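Local structure of HpcH/HpaI aldolase (Desulfitobacterium hafniense, 3QZ6) at residues K211-A216 with M222-E227; K8-G13 with G229-L234. The protein belongs to the HpcH/HpaI aldolase family, built on a TIM-barrel fold of eight parallel strands, and is assembled as a dimer. All coordinates share one frame; numbering follows the deposited sequence.

Contact 1: residues K211-A216 with M222-E227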
ATOM      1  N   LYS A 211      -9.752 -27.309   0.077  1.00 27.34           N
ATOM      2  CA  LYS A 211      -9.097 -26.935  -1.163  1.00 26.86           C
ATOM      3  C   LYS A 211      -8.901 -25.418  -1.242  1.00 23.24           C
ATOM      4  O   LYS A 211      -9.818 -24.652  -0.955  1.00 24.98           O
ATOM      5  CB  LYS A 211      -9.909 -27.465  -2.352  1.00 27.00           C
ATOM      6  CG  LYS A 211      -9.825 -28.992  -2.482  1.00 27.22           C
ATOM      7  CD  LYS A 211     -10.786 -29.561  -3.521  1.00 28.35           C
ATOM      8  CE  LYS A 211     -12.235 -29.310  -3.134  1.00 29.57           C
ATOM      9  NZ  LYS A 211     -13.140 -30.289  -3.812  1.00 29.26           N
ATOM     10  N   GLY A 212      -7.692 -24.996  -1.599  1.00 20.69           N
ATOM     11  CA  GLY A 212      -7.385 -23.578  -1.720  1.00 21.28           C
ATOM     12  C   GLY A 212      -6.922 -23.288  -3.132  1.00 26.03           C
ATOM     13  O   GLY A 212      -6.626 -24.210  -3.891  1.00 24.14           O
ATOM     14  N   PHE A 213      -6.891 -22.015  -3.508  1.00 20.53           N
ATOM     15  CA  PHE A 213      -6.402 -21.645  -4.832  1.00 20.93           C
ATOM     16  C   PHE A 213      -5.862 -20.226  -4.822  1.00 20.81           C
ATOM     17  O   PHE A 213      -6.471 -19.330  -4.244  1.00 23.00           O
ATOM     18  CB  PHE A 213      -7.516 -21.753  -5.868  1.00 21.96           C
ATOM     19  CG  PHE A 213      -7.029 -21.679  -7.294  1.00 27.86           C
ATOM     20  CD1 PHE A 213      -6.574 -22.818  -7.941  1.00 27.07           C
ATOM     21  CD2 PHE A 213      -7.040 -20.478  -7.988  1.00 27.29           C
ATOM     22  CE1 PHE A 213      -6.128 -22.762  -9.260  1.00 28.69           C
ATOM     23  CE2 PHE A 213      -6.594 -20.411  -9.308  1.00 29.37           C
ATOM     24  CZ  PHE A 213      -6.142 -21.561  -9.945  1.00 28.30           C
ATOM     25  N   PHE A 214      -4.720 -20.029  -5.467  1.00 18.82           N
ATOM     26  CA  PHE A 214      -4.155 -18.700  -5.620  1.00 22.04           C
ATOM     27  C   PHE A 214      -4.205 -18.222  -7.053  1.00 27.37           C
ATOM     28  O   PHE A 214      -3.746 -18.915  -7.961  1.00 22.63           O
ATOM     29  CB  PHE A 214      -2.697 -18.668  -5.173  1.00 22.35           C
ATOM     30  CG  PHE A 214      -2.016 -17.349  -5.447  1.00 29.22           C
ATOM     31  CD1 PHE A 214      -2.356 -16.215  -4.718  1.00 26.26           C
ATOM     32  CD2 PHE A 214      -1.058 -17.237  -6.446  1.00 30.31           C
ATOM     33  CE1 PHE A 214      -1.725 -14.988  -4.965  1.00 31.66           C
ATOM     34  CE2 PHE A 214      -0.432 -16.021  -6.704  1.00 39.51           C
ATOM     35  CZ  PHE A 214      -0.765 -14.890  -5.956  1.00 33.09           C
ATOM     36  N   THR A 215      -4.734 -17.022  -7.253  1.00 24.67           N
ATOM     37  CA  THR A 215      -4.619 -16.384  -8.555  1.00 26.81           C
ATOM     38  C   THR A 215      -3.980 -15.008  -8.388  1.00 30.06           C
ATOM     39  O   THR A 215      -4.339 -14.241  -7.489  1.00 25.62           O
ATOM     40  CB  THR A 215      -5.960 -16.343  -9.309  1.00 34.78           C
ATOM     41  OG1 THR A 215      -5.723 -15.975 -10.672  1.00 44.13           O
ATOM     42  CG2 THR A 215      -6.914 -15.364  -8.664  1.00 34.64           C
ATOM     43  N   ALA A 216      -2.999 -14.722  -9.236  1.00 30.39           N
ATOM     44  CA  ALA A 216      -2.073 -13.620  -8.994  1.00 42.14           C
ATOM     45  C   ALA A 216      -2.583 -12.273  -9.458  1.00 51.56           C
ATOM     46  O   ALA A 216      -2.197 -11.232  -8.914  1.00 64.94           O
ATOM     47  CB  ALA A 216      -0.718 -13.914  -9.635  1.00 43.55           C
HETATM   48  N   MSE A 222     -10.726 -16.854 -10.436  1.00 28.23           N
HETATM   49  CA  MSE A 222     -11.029 -17.648  -9.249  1.00 29.14           C
HETATM   50  C   MSE A 222     -12.254 -18.547  -9.479  1.00 27.60           C
HETATM   51  O   MSE A 222     -12.499 -19.475  -8.717  1.00 29.98           O
HETATM   52  CB  MSE A 222     -11.263 -16.754  -8.024  1.00 29.69           C
HETATM   53  CG  MSE A 222     -11.269 -17.532  -6.710  1.00 32.55           C
HETATM   54 SE   MSE A 222      -9.460 -18.009  -6.088  0.69 36.19          SE
HETATM   55  CE  MSE A 222      -8.916 -16.160  -5.837  1.00 17.37           C
ATOM     56  N   GLY A 223     -13.021 -18.261 -10.525  1.00 31.24           N
ATOM     57  CA  GLY A 223     -14.212 -19.039 -10.830  1.00 30.38           C
ATOM     58  C   GLY A 223     -13.907 -20.522 -10.927  1.00 29.53           C
ATOM     59  O   GLY A 223     -14.669 -21.361 -10.436  1.00 30.78           O
ATOM     60  N   TRP A 224     -12.776 -20.841 -11.552  1.00 28.96           N
ATOM     61  CA  TRP A 224     -12.347 -22.222 -11.731  1.00 30.17           C
ATOM     62  C   TRP A 224     -12.293 -22.971 -10.401  1.00 34.01           C
ATOM     63  O   TRP A 224     -12.748 -24.110 -10.301  1.00 31.45           O
ATOM     64  CB  TRP A 224     -10.972 -22.267 -12.404  1.00 28.47           C
ATOM     65  CG  TRP A 224     -10.516 -23.654 -12.761  1.00 34.02           C
ATOM     66  CD1 TRP A 224     -10.726 -24.310 -13.941  1.00 35.83           C
ATOM     67  CD2 TRP A 224      -9.771 -24.556 -11.929  1.00 31.04           C
ATOM     68  NE1 TRP A 224     -10.156 -25.558 -13.893  1.00 34.33           N
ATOM     69  CE2 TRP A 224      -9.565 -25.732 -12.670  1.00 31.11           C
ATOM     70  CE3 TRP A 224      -9.259 -24.477 -10.631  1.00 30.28           C
ATOM     71  CZ2 TRP A 224      -8.869 -26.826 -12.156  1.00 33.47           C
ATOM     72  CZ3 TRP A 224      -8.570 -25.568 -10.121  1.00 27.22           C
ATOM     73  CH2 TRP A 224      -8.381 -26.724 -10.881  1.00 29.32           C
ATOM     74  N   ALA A 225     -11.732 -22.328  -9.380  1.00 33.09           N
ATOM     75  CA  ALA A 225     -11.565 -22.970  -8.079  1.00 27.57           C
ATOM     76  C   ALA A 225     -12.893 -23.052  -7.339  1.00 25.74           C
ATOM     77  O   ALA A 225     -13.201 -24.053  -6.680  1.00 28.60           O
ATOM     78  CB  ALA A 225     -10.536 -22.199  -7.241  1.00 24.42           C
ATOM     79  N   VAL A 226     -13.676 -21.986  -7.440  1.00 25.74           N
ATOM     80  CA  VAL A 226     -14.967 -21.934  -6.761  1.00 28.12           C
ATOM     81  C   VAL A 226     -15.904 -23.037  -7.275  1.00 28.98           C
ATOM     82  O   VAL A 226     -16.576 -23.711  -6.487  1.00 28.84           O
ATOM     83  CB  VAL A 226     -15.607 -20.538  -6.894  1.00 30.16           C
ATOM     84  CG1 VAL A 226     -17.070 -20.562  -6.458  1.00 33.15           C
ATOM     85  CG2 VAL A 226     -14.802 -19.511  -6.070  1.00 31.26           C
ATOM     86  N   GLU A 227     -15.927 -23.234  -8.591  1.00 28.35           N
ATOM     87  CA  GLU A 227     -16.688 -24.340  -9.198  1.00 32.79           C
ATOM     88  C   GLU A 227     -16.330 -25.685  -8.574  1.00 31.66           C
ATOM     89  O   GLU A 227     -17.168 -26.584  -8.464  1.00 30.31           O
ATOM     90  CB  GLU A 227     -16.382 -24.443 -10.695  1.00 43.81           C
ATOM     91  CG  GLU A 227     -17.187 -23.543 -11.599  1.00 60.00           C
ATOM     92  CD  GLU A 227     -16.869 -23.784 -13.067  1.00 71.66           C
ATOM     93  OE1 GLU A 227     -15.806 -24.378 -13.363  1.00 66.81           O
ATOM     94  OE2 GLU A 227     -17.686 -23.384 -13.921  1.00 81.45           O
TER
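In the beta-alpha-beta unit made by strand 210-215, helix 223-227 and strand 232-237 of the TIM barrel, F213 and T215 of the first strand reach out from the barrel wall to meet M222, W224 and A225 of the short helical segment. F213 is the hub. Its CG is anti to the backbone N (chi1 -167°), which carries the ring out from the strand toward the helical segment. The methyl of A225 sits against the root of this side chain, F213 CB to A225 CB being 3.3 Å. The side chains of F213 and M222, a selenomethionine in the model, slide past each other in opposite directions, and the selenium comes in at the ring edge, SE to F213 CD2 3.9 Å, a Met-aromatic contact. Bends at chi2 and chi3 then turn the methyl toward T215, with M222 CE 3.6 Å from T215 CG2. The six-membered ring of the W224 indole meets the CD1/CE1 side of the phenylalanine obliquely, CZ3 to F213 CE1 3.8 Å, the planes inclined at 41°. Y197 of helix 191-207 adds an edge-to-face ring to F213, and L256 of the second subunit packs on M222. With no hydrogen bond between the segments, close apolar packing joins them, tightest at the A225 methyl.

Contact 2: residues K8-G13 with G229-L234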
ATOM      1  N   LYS A   8     -13.422 -21.588  12.025  1.00 25.83           N
ATOM      2  CA  LYS A   8     -14.846 -21.512  12.321  1.00 30.72           C
ATOM      3  C   LYS A   8     -15.638 -21.295  11.026  1.00 28.90           C
ATOM      4  O   LYS A   8     -16.638 -21.961  10.775  1.00 29.12           O
ATOM      5  CB  LYS A   8     -15.094 -20.372  13.308  1.00 33.43           C
ATOM      6  CG  LYS A   8     -16.383 -20.455  14.088  1.00 50.78           C
ATOM      7  CD  LYS A   8     -16.375 -19.422  15.213  1.00 67.73           C
ATOM      8  CE  LYS A   8     -17.747 -19.273  15.868  1.00 78.49           C
ATOM      9  NZ  LYS A   8     -17.762 -18.179  16.888  1.00 80.00           N
ATOM     10  N   LYS A   9     -15.179 -20.369  10.196  1.00 27.63           N
ATOM     11  CA  LYS A   9     -15.804 -20.129   8.900  1.00 23.40           C
ATOM     12  C   LYS A   9     -15.714 -21.337   7.974  1.00 24.82           C
ATOM     13  O   LYS A   9     -16.697 -21.721   7.345  1.00 30.00           O
ATOM     14  CB  LYS A   9     -15.154 -18.924   8.224  1.00 22.07           C
ATOM     15  CG  LYS A   9     -15.364 -17.627   8.985  1.00 25.86           C
ATOM     16  CD  LYS A   9     -14.546 -16.489   8.386  1.00 25.27           C
ATOM     17  CE  LYS A   9     -14.920 -15.164   9.037  1.00 31.25           C
ATOM     18  NZ  LYS A   9     -13.997 -14.080   8.618  1.00 27.67           N
ATOM     19  N   LEU A  10     -14.529 -21.933   7.889  1.00 24.48           N
ATOM     20  CA  LEU A  10     -14.308 -23.054   6.992  1.00 22.82           C
ATOM     21  C   LEU A  10     -15.171 -24.219   7.427  1.00 34.54           C
ATOM     22  O   LEU A  10     -15.762 -24.919   6.603  1.00 32.14           O
ATOM     23  CB  LEU A  10     -12.840 -23.479   7.012  1.00 26.93           C
ATOM     24  CG  LEU A  10     -11.854 -22.496   6.388  1.00 27.77           C
ATOM     25  CD1 LEU A  10     -10.426 -22.977   6.593  1.00 22.96           C
ATOM     26  CD2 LEU A  10     -12.167 -22.315   4.912  1.00 22.44           C
ATOM     27  N   SER A  11     -15.236 -24.415   8.735  1.00 31.46           N
ATOM     28  CA  SER A  11     -16.005 -25.511   9.306  1.00 37.65           C
ATOM     29  C   SER A  11     -17.493 -25.381   8.975  1.00 38.66           C
ATOM     30  O   SER A  11     -18.195 -26.381   8.832  1.00 41.60           O
ATOM     31  CB  SER A  11     -15.795 -25.559  10.819  1.00 45.02           C
ATOM     32  OG  SER A  11     -16.587 -26.567  11.410  1.00 62.81           O
ATOM     33  N   ALA A  12     -17.967 -24.147   8.844  1.00 38.04           N
ATOM     34  CA  ALA A  12     -19.367 -23.893   8.515  1.00 36.81           C
ATOM     35  C   ALA A  12     -19.624 -23.979   7.013  1.00 35.57           C
ATOM     36  O   ALA A  12     -20.725 -23.689   6.542  1.00 38.75           O
ATOM     37  CB  ALA A  12     -19.796 -22.538   9.045  1.00 36.09           C
ATOM     38  N   GLY A  13     -18.599 -24.371   6.262  1.00 32.25           N
ATOM     39  CA  GLY A  13     -18.726 -24.555   4.826  1.00 32.28           C
ATOM     40  C   GLY A  13     -18.598 -23.282   4.012  1.00 34.87           C
ATOM     41  O   GLY A  13     -18.876 -23.289   2.816  1.00 33.79           O
ATOM     42  N   GLY A 229     -15.253 -26.311  -5.516  1.00 29.31           N
ATOM     43  CA  GLY A 229     -15.487 -26.429  -4.087  1.00 28.70           C
ATOM     44  C   GLY A 229     -14.352 -25.906  -3.219  1.00 26.87           C
ATOM     45  O   GLY A 229     -14.290 -26.189  -2.028  1.00 28.07           O
ATOM     46  N   ALA A 230     -13.441 -25.152  -3.818  1.00 27.70           N
ATOM     47  CA  ALA A 230     -12.348 -24.549  -3.055  1.00 27.16           C
ATOM     48  C   ALA A 230     -12.899 -23.500  -2.091  1.00 29.37           C
ATOM     49  O   ALA A 230     -13.591 -22.578  -2.517  1.00 27.98           O
ATOM     50  CB  ALA A 230     -11.360 -23.913  -4.000  1.00 23.66           C
ATOM     51  N   GLN A 231     -12.597 -23.633  -0.800  1.00 28.64           N
ATOM     52  CA  GLN A 231     -13.038 -22.640   0.182  1.00 25.40           C
ATOM     53  C   GLN A 231     -11.976 -21.578   0.498  1.00 26.56           C
ATOM     54  O   GLN A 231     -12.314 -20.450   0.883  1.00 25.23           O
ATOM     55  CB  GLN A 231     -13.451 -23.308   1.490  1.00 23.74           C
ATOM     56  CG  GLN A 231     -14.617 -24.267   1.407  1.00 26.84           C
ATOM     57  CD  GLN A 231     -14.861 -24.945   2.743  1.00 32.50           C
ATOM     58  OE1 GLN A 231     -14.501 -26.106   2.936  1.00 33.81           O
ATOM     59  NE2 GLN A 231     -15.455 -24.208   3.687  1.00 27.63           N
HETATM   60  N   MSE A 232     -10.701 -21.941   0.368  1.00 25.32           N
HETATM   61  CA  MSE A 232      -9.618 -21.003   0.666  1.00 27.36           C
HETATM   62  C   MSE A 232      -9.211 -20.246  -0.587  1.00 29.09           C
HETATM   63  O   MSE A 232      -8.417 -20.737  -1.389  1.00 30.17           O
HETATM   64  CB  MSE A 232      -8.401 -21.723   1.254  1.00 28.52           C
HETATM   65  CG  MSE A 232      -8.506 -22.026   2.735  1.00 25.63           C
HETATM   66 SE   MSE A 232      -8.502 -20.413   3.854  0.71 30.38          SE
HETATM   67  CE  MSE A 232      -6.656 -19.826   3.595  1.00 19.82           C
ATOM     68  N   LEU A 233      -9.753 -19.047  -0.755  1.00 23.79           N
ATOM     69  CA  LEU A 233      -9.510 -18.282  -1.970  1.00 20.57           C
ATOM     70  C   LEU A 233      -8.503 -17.181  -1.684  1.00 24.11           C
ATOM     71  O   LEU A 233      -8.747 -16.321  -0.845  1.00 23.66           O
ATOM     72  CB  LEU A 233     -10.820 -17.683  -2.480  1.00 23.10           C
ATOM     73  CG  LEU A 233     -11.956 -18.705  -2.592  1.00 27.82           C
ATOM     74  CD1 LEU A 233     -13.270 -18.021  -2.972  1.00 24.76           C
ATOM     75  CD2 LEU A 233     -11.597 -19.806  -3.592  1.00 23.51           C
ATOM     76  N   LEU A 234      -7.380 -17.219  -2.397  1.00 19.68           N
ATOM     77  CA  LEU A 234      -6.276 -16.292  -2.182  1.00 20.07           C
ATOM     78  C   LEU A 234      -6.022 -15.506  -3.464  1.00 24.91           C
ATOM     79  O   LEU A 234      -5.589 -16.069  -4.466  1.00 27.00           O
ATOM     80  CB  LEU A 234      -5.016 -17.078  -1.812  1.00 19.75           C
ATOM     81  CG  LEU A 234      -3.788 -16.232  -1.474  1.00 22.39           C
ATOM     82  CD1 LEU A 234      -4.089 -15.353  -0.275  1.00 14.84           C
ATOM     83  CD2 LEU A 234      -2.568 -17.123  -1.193  1.00 20.99           C
TER
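The last turn of helix 6-11 comes up beside the start of strand 232-237, the CA atoms of L10 and Q231 lying 6.9 Å apart. The helix ends in a Schellman motif: G13 takes a positive phi of 83°, and its N donates to L10 O at 2.9 Å. The other segment also starts from a glycine of this kind, G229, which ends helix 223-227 before the chain turns through A230 into the strand. Q231 bridges the two segments. Extended beyond CG, its side chain reaches the helix end, where NE2 donates to L10 O at 3.0 Å with an N-H...O angle of 165°. The bond lies in the carbonyl plane, on a lone pair, and L10 O is close to the plane of the glutamine amide. L10 O therefore accepts both the capping bond from G13 N and the side-chain bond from Q231. The same NE2 is bonded to K14 O just past the helix, which helps fix the rotation of the amide. In the TIM barrel, this places the N-terminal helix at the end of the barrel where strand 232-237 enters, next to strand 16-21, whose V16 pairs with Q231 and L233 through the backbone. Beside the amide the contact is apolar: L10 CD2 lies 3.8 Å from Q231 CB, while L10 CD1 approaches the selenium of M232, a selenomethionine, at 4.2 Å. F145 of strand 145-150 touches both L10 and M232, and V16 also packs on these two side chains.

Contacts 1 and 2 meet along the seam between neighbouring strands 210-215 and 232-237, their centres about 12 Å apart. F213 N lies 2.9 Å from M232 O, and F213 O is the same distance from L234 N, both probable hydrogen bonds. F213 thus joins the two strands through its backbone while its side chain serves contact 1; M232 likewise pairs with it while its selenium packs against L10 in contact 2. Along the chain, contact 1 lies within the span, most of the barrel, that contact 2 closes, and helix 223-227 is followed by strand 232-237 after a short turn. Both contacts also touch the second subunit, through M222 in contact 1 and L233, next to M232, in contact 2.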